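Local coordinates for DegV family protein (Thermus thermophilus, PDB 2DT8) that binds long-chain fatty acids such as palmitic acid and, as a DegV family member, may present them to a partner enzyme, at residues Gln137-Glu140 against Ala141-Glu145; Gly169-Gly172 against Gly173-Ala176. One frame throughout, in Å; residues are numbered along the deposited sequence.

Contact 1: residues Gln137-Glu140 against Ala141-Glu145; sequences QSLE and AVLAE
S138 caps the first turn of helix 139-151. Its OG accepts from A141 N at 3.1 Å, with an N-H...O angle of 156°. The torsion that allows this sets OG between the backbone N and the carbonyl carbon (chi1 70°), folded back over the helix end. The cap takes up an N-H that has no earlier turn of helix to bond to. OG also lies 3.4 Å from A141 CB. Three backbone bonds of the i to i+4 kind follow. V142 N gives to S138 O, L143 N to L139 O at 2.7 Å, and A144 N to E140 O.

The tight side is apolar. L139 and L143 cross obliquely, with L139 CG 3.8 Å from L143 CD1. L139 CG stands anti to the backbone N (chi1 175°), which brings its end round to L143 although CB starts out away from it. With an alanine in place of L139, the end of L143 would probably lose its neighbour, and the contacts with H82 and T111 would be given up. V142, the buried member, lays CG2 3.3 Å from S138 O and packs on L84 and on helix 120-135.

The solvent side is looser. E140 is exposed there, and its bent chain brings OE2 only to 3.9 Å from L143 CD1. Q137 sits at the edge, between the cap and L132 of helix 120-135. It is extended beyond CG, and its NE2 reaches A141 CB at 3.7 Å.

The chemistry is that of an amphipathic helix start. A hydroxyl serves the first turn, and leucine and valine face the sheet. The carboxylate of E140 lies near the N-terminal end, where it would probably interact favourably with the helix dipole.

Contact 2: residues Gly169-Gly172 against Gly173-Ala176; sequences GRIG and GAQA. With PLM (palmitic acid), chain C.
The carbonyl oxygen of I171 accepts from A174 N at 2.9 Å, and A174 CB lies 3.2 Å from the same oxygen. The donor is tilted 31° from the carbonyl plane. The next bond is longer: Q175 N gives to G172 O at 3.2 Å, from above the carbonyl plane. Both bonds span three residues, as in the 3-10 turn that includes G173 and A174.

I171 lies along this turn. Its CG1 is anti to the backbone N (chi1 -164°), which brings CG1 to 3.6 Å from A174 CB. Its CD1 lies 3.9 Å from Q175 CA. The side chains of I171 and Q175 cross at about a right angle. G172 has positive phi, and a CB there would run into G173 N.

R170 faces the other way, to the palmitic acid. Its chain bends at chi2 (68°) and follows the acyl chain, with CG 3.9 Å from ligand C7 and NH2 3.6 Å from C3. The guanidinium meets the ligand obliquely. NE is held by L92 O and NH1 by G168 O.

I171 also packs on L165 and K166 of helix 163-168, which the segment follows. G173 makes backbone hydrogen bonds with V195 of strand 194-201.

In the fold
Contact 1 and contact 2 lie in series along the chain and do not touch. Their centres are 33 Å apart, and their nearest atoms about 24 Å. Contact 1 starts helix 139-151, with its side chains against strands 82-87 and 110-114. The chain then passes through strand 154-158 of the four-stranded sheet and helix 163-168 before it reaches contact 2. R170 of contact 2 borders the fatty acid, which is hydrogen-bonded to S93 OG and T61 OG1. Contact 1 takes no part in that site. Both contacts lie away from the zinc ion bound by E67 and E105. R170, just before the turn, is the link between contact 2 and the fatty acid.

Contact 1: residues Gln137-Glu140 against Ala141-Glu145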
loop_
_atom_site.group_PDB
_atom_site.type_symbol
_atom_site.label_atom_id
_atom_site.label_comp_id
_atom_site.label_asym_id
_atom_site.label_seq_id
_atom_site.Cartn_x
_atom_site.Cartn_y
_atom_site.Cartn_z
ATOM N N GLN A 137 12.690 12.934 -16.660
ATOM C CA GLN A 137 13.627 13.151 -15.568
ATOM C C GLN A 137 14.555 11.971 -15.310
ATOM O O GLN A 137 14.220 10.817 -15.576
ATOM C CB GLN A 137 12.883 13.567 -14.294
ATOM C CG GLN A 137 12.196 14.930 -14.437
ATOM C CD GLN A 137 11.771 15.555 -13.111
ATOM O OE1 GLN A 137 11.111 16.591 -13.091
ATOM N NE2 GLN A 137 12.144 14.927 -12.005
ATOM N N SER A 138 15.737 12.286 -14.789
ATOM C CA SER A 138 16.766 11.297 -14.512
ATOM C C SER A 138 16.454 10.405 -13.330
ATOM O O SER A 138 15.637 10.742 -12.473
ATOM C CB SER A 138 18.082 12.001 -14.220
ATOM O OG SER A 138 17.990 12.672 -12.967
ATOM N N LEU A 139 17.152 9.274 -13.275
ATOM C CA LEU A 139 16.979 8.345 -12.173
ATOM C C LEU A 139 17.187 9.070 -10.842
ATOM O O LEU A 139 16.397 8.956 -9.913
ATOM C CB LEU A 139 17.911 7.149 -12.348
ATOM C CG LEU A 139 17.915 6.155 -11.181
ATOM C CD1 LEU A 139 16.550 5.500 -11.035
ATOM C CD2 LEU A 139 18.993 5.109 -11.424
ATOM N N GLU A 140 18.330 9.774 -10.799
ATOM C CA GLU A 140 18.598 10.552 -9.605
ATOM C C GLU A 140 17.512 11.508 -9.127
ATOM O O GLU A 140 17.208 11.588 -7.944
ATOM C CB GLU A 140 19.946 11.224 -9.783
ATOM C CG GLU A 140 21.142 10.349 -9.407
ATOM C CD GLU A 140 21.117 9.850 -7.960
ATOM O OE1 GLU A 140 21.053 10.666 -7.012
ATOM O OE2 GLU A 140 21.149 8.616 -7.772
ATOM N N ALA A 141 16.954 12.224 -10.120
ATOM C CA ALA A 141 15.932 13.188 -9.760
ATOM C C ALA A 141 14.753 12.419 -9.180
ATOM O O ALA A 141 14.141 12.849 -8.196
ATOM C CB ALA A 141 15.524 13.949 -11.010
ATOM N N VAL A 142 14.417 11.297 -9.809
ATOM C CA VAL A 142 13.293 10.495 -9.362
ATOM C C VAL A 142 13.555 9.876 -7.986
ATOM O O VAL A 142 12.670 9.883 -7.126
ATOM C CB VAL A 142 12.975 9.400 -10.407
ATOM C CG1 VAL A 142 11.894 8.452 -9.888
ATOM C CG2 VAL A 142 12.495 10.065 -11.689
ATOM N N LEU A 143 14.763 9.362 -7.768
ATOM C CA LEU A 143 15.078 8.769 -6.466
ATOM C C LEU A 143 15.054 9.836 -5.380
ATOM O O LEU A 143 14.677 9.561 -4.248
ATOM C CB LEU A 143 16.448 8.072 -6.476
ATOM C CG LEU A 143 16.542 6.789 -7.315
ATOM C CD1 LEU A 143 17.985 6.331 -7.407
ATOM C CD2 LEU A 143 15.677 5.695 -6.693
ATOM N N ALA A 144 15.440 11.063 -5.723
ATOM C CA ALA A 144 15.419 12.131 -4.738
ATOM C C ALA A 144 13.975 12.447 -4.348
ATOM O O ALA A 144 13.672 12.684 -3.175
ATOM C CB ALA A 144 16.116 13.385 -5.298
ATOM N N GLU A 145 13.091 12.468 -5.345
ATOM C CA GLU A 145 11.682 12.736 -5.087
ATOM C C GLU A 145 11.069 11.593 -4.272
ATOM O O GLU A 145 10.269 11.833 -3.364
ATOM C CB GLU A 145 10.924 12.921 -6.407
ATOM C CG GLU A 145 9.397 13.000 -6.262
ATOM C CD GLU A 145 8.884 14.279 -5.608
ATOM O OE1 GLU A 145 9.690 15.052 -5.045
ATOM O OE2 GLU A 145 7.650 14.508 -5.648
#

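Contact 2: residues Gly169-Gly172 against Gly173-Ala176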
loop_
_atom_site.group_PDB
_atom_site.type_symbol
_atom_site.label_atom_id
_atom_site.label_comp_id
_atom_site.label_asym_id
_atom_site.label_seq_id
_atom_site.Cartn_x
_atom_site.Cartn_y
_atom_site.Cartn_z
ATOM N N GLY A 169 1.011 -11.074 12.266
ATOM C CA GLY A 169 2.275 -10.537 12.743
ATOM C C GLY A 169 2.671 -9.128 12.345
ATOM O O GLY A 169 3.762 -8.682 12.704
ATOM N N ARG A 170 1.809 -8.417 11.627
ATOM C CA ARG A 170 2.137 -7.062 11.200
ATOM C C ARG A 170 1.493 -5.974 12.059
ATOM O O ARG A 170 1.545 -4.795 11.721
ATOM C CB ARG A 170 1.730 -6.864 9.732
ATOM C CG ARG A 170 2.745 -7.395 8.726
ATOM C CD ARG A 170 2.877 -8.924 8.721
ATOM N NE ARG A 170 3.721 -9.339 7.606
ATOM C CZ ARG A 170 4.032 -10.594 7.306
ATOM N NH1 ARG A 170 3.568 -11.594 8.041
ATOM N NH2 ARG A 170 4.814 -10.845 6.267
ATOM N N ILE A 171 0.940 -6.361 13.203
ATOM C CA ILE A 171 0.268 -5.399 14.069
ATOM C C ILE A 171 1.156 -4.247 14.571
ATOM O O ILE A 171 0.661 -3.151 14.832
ATOM C CB ILE A 171 -0.391 -6.130 15.261
ATOM C CG1 ILE A 171 -1.405 -5.212 15.947
ATOM C CG2 ILE A 171 0.683 -6.631 16.222
ATOM C CD1 ILE A 171 -2.307 -5.958 16.924
ATOM N N GLY A 172 2.459 -4.491 14.708
ATOM C CA GLY A 172 3.366 -3.450 15.161
ATOM C C GLY A 172 2.894 -2.725 16.413
ATOM O O GLY A 172 2.505 -3.357 17.392
ATOM N N GLY A 173 2.947 -1.394 16.384
ATOM C CA GLY A 173 2.540 -0.592 17.527
ATOM C C GLY A 173 1.063 -0.641 17.867
ATOM O O GLY A 173 0.646 -0.170 18.926
ATOM N N ALA A 174 0.245 -1.185 16.970
ATOM C CA ALA A 174 -1.185 -1.273 17.239
ATOM C C ALA A 174 -1.440 -2.291 18.344
ATOM O O ALA A 174 -2.558 -2.438 18.827
ATOM C CB ALA A 174 -1.946 -1.667 15.972
ATOM N N GLN A 175 -0.391 -2.999 18.740
ATOM C CA GLN A 175 -0.534 -3.981 19.802
ATOM C C GLN A 175 -0.942 -3.289 21.098
ATOM O O GLN A 175 -1.551 -3.904 21.969
ATOM C CB GLN A 175 0.777 -4.711 20.022
ATOM C CG GLN A 175 0.688 -5.815 21.043
ATOM C CD GLN A 175 0.924 -7.155 20.407
ATOM O OE1 GLN A 175 -0.013 -7.861 20.036
ATOM N NE2 GLN A 175 2.193 -7.501 20.237
ATOM N N ALA A 176 -0.603 -2.008 21.215
ATOM C CA ALA A 176 -0.938 -1.239 22.411
ATOM C C ALA A 176 -2.451 -1.138 22.585
ATOM O O ALA A 176 -2.940 -0.879 23.682
ATOM C CB ALA A 176 -0.325 0.160 22.327
HETATM C C1 PLM C . 4.061 -11.180 2.530
HETATM O O1 PLM C . 5.368 -10.915 2.464
HETATM O O2 PLM C . 3.691 -12.314 2.748
HETATM C C2 PLM C . 3.056 -10.063 2.340
HETATM C C3 PLM C . 2.857 -9.337 3.675
HETATM C C4 PLM C . 1.808 -8.233 3.527
HETATM C C5 PLM C . 1.663 -7.502 4.860
HETATM C C6 PLM C . 0.692 -6.331 4.718
HETATM C C7 PLM C . 0.541 -5.655 6.067
HETATM C C8 PLM C . -0.249 -4.377 5.918
HETATM C C9 PLM C . -0.091 -3.571 7.205
HETATM C CA PLM C . -1.271 -2.633 7.370
HETATM C CB PLM C . -0.973 -1.365 6.593
HETATM C CC PLM C . -1.890 -1.301 5.384
HETATM C CD PLM C . -2.662 0.005 5.422
HETATM C CE PLM C . -3.713 -0.010 4.314
HETATM C CF PLM C . -4.579 1.255 4.405
HETATM C CG PLM C . -3.825 2.439 3.798
#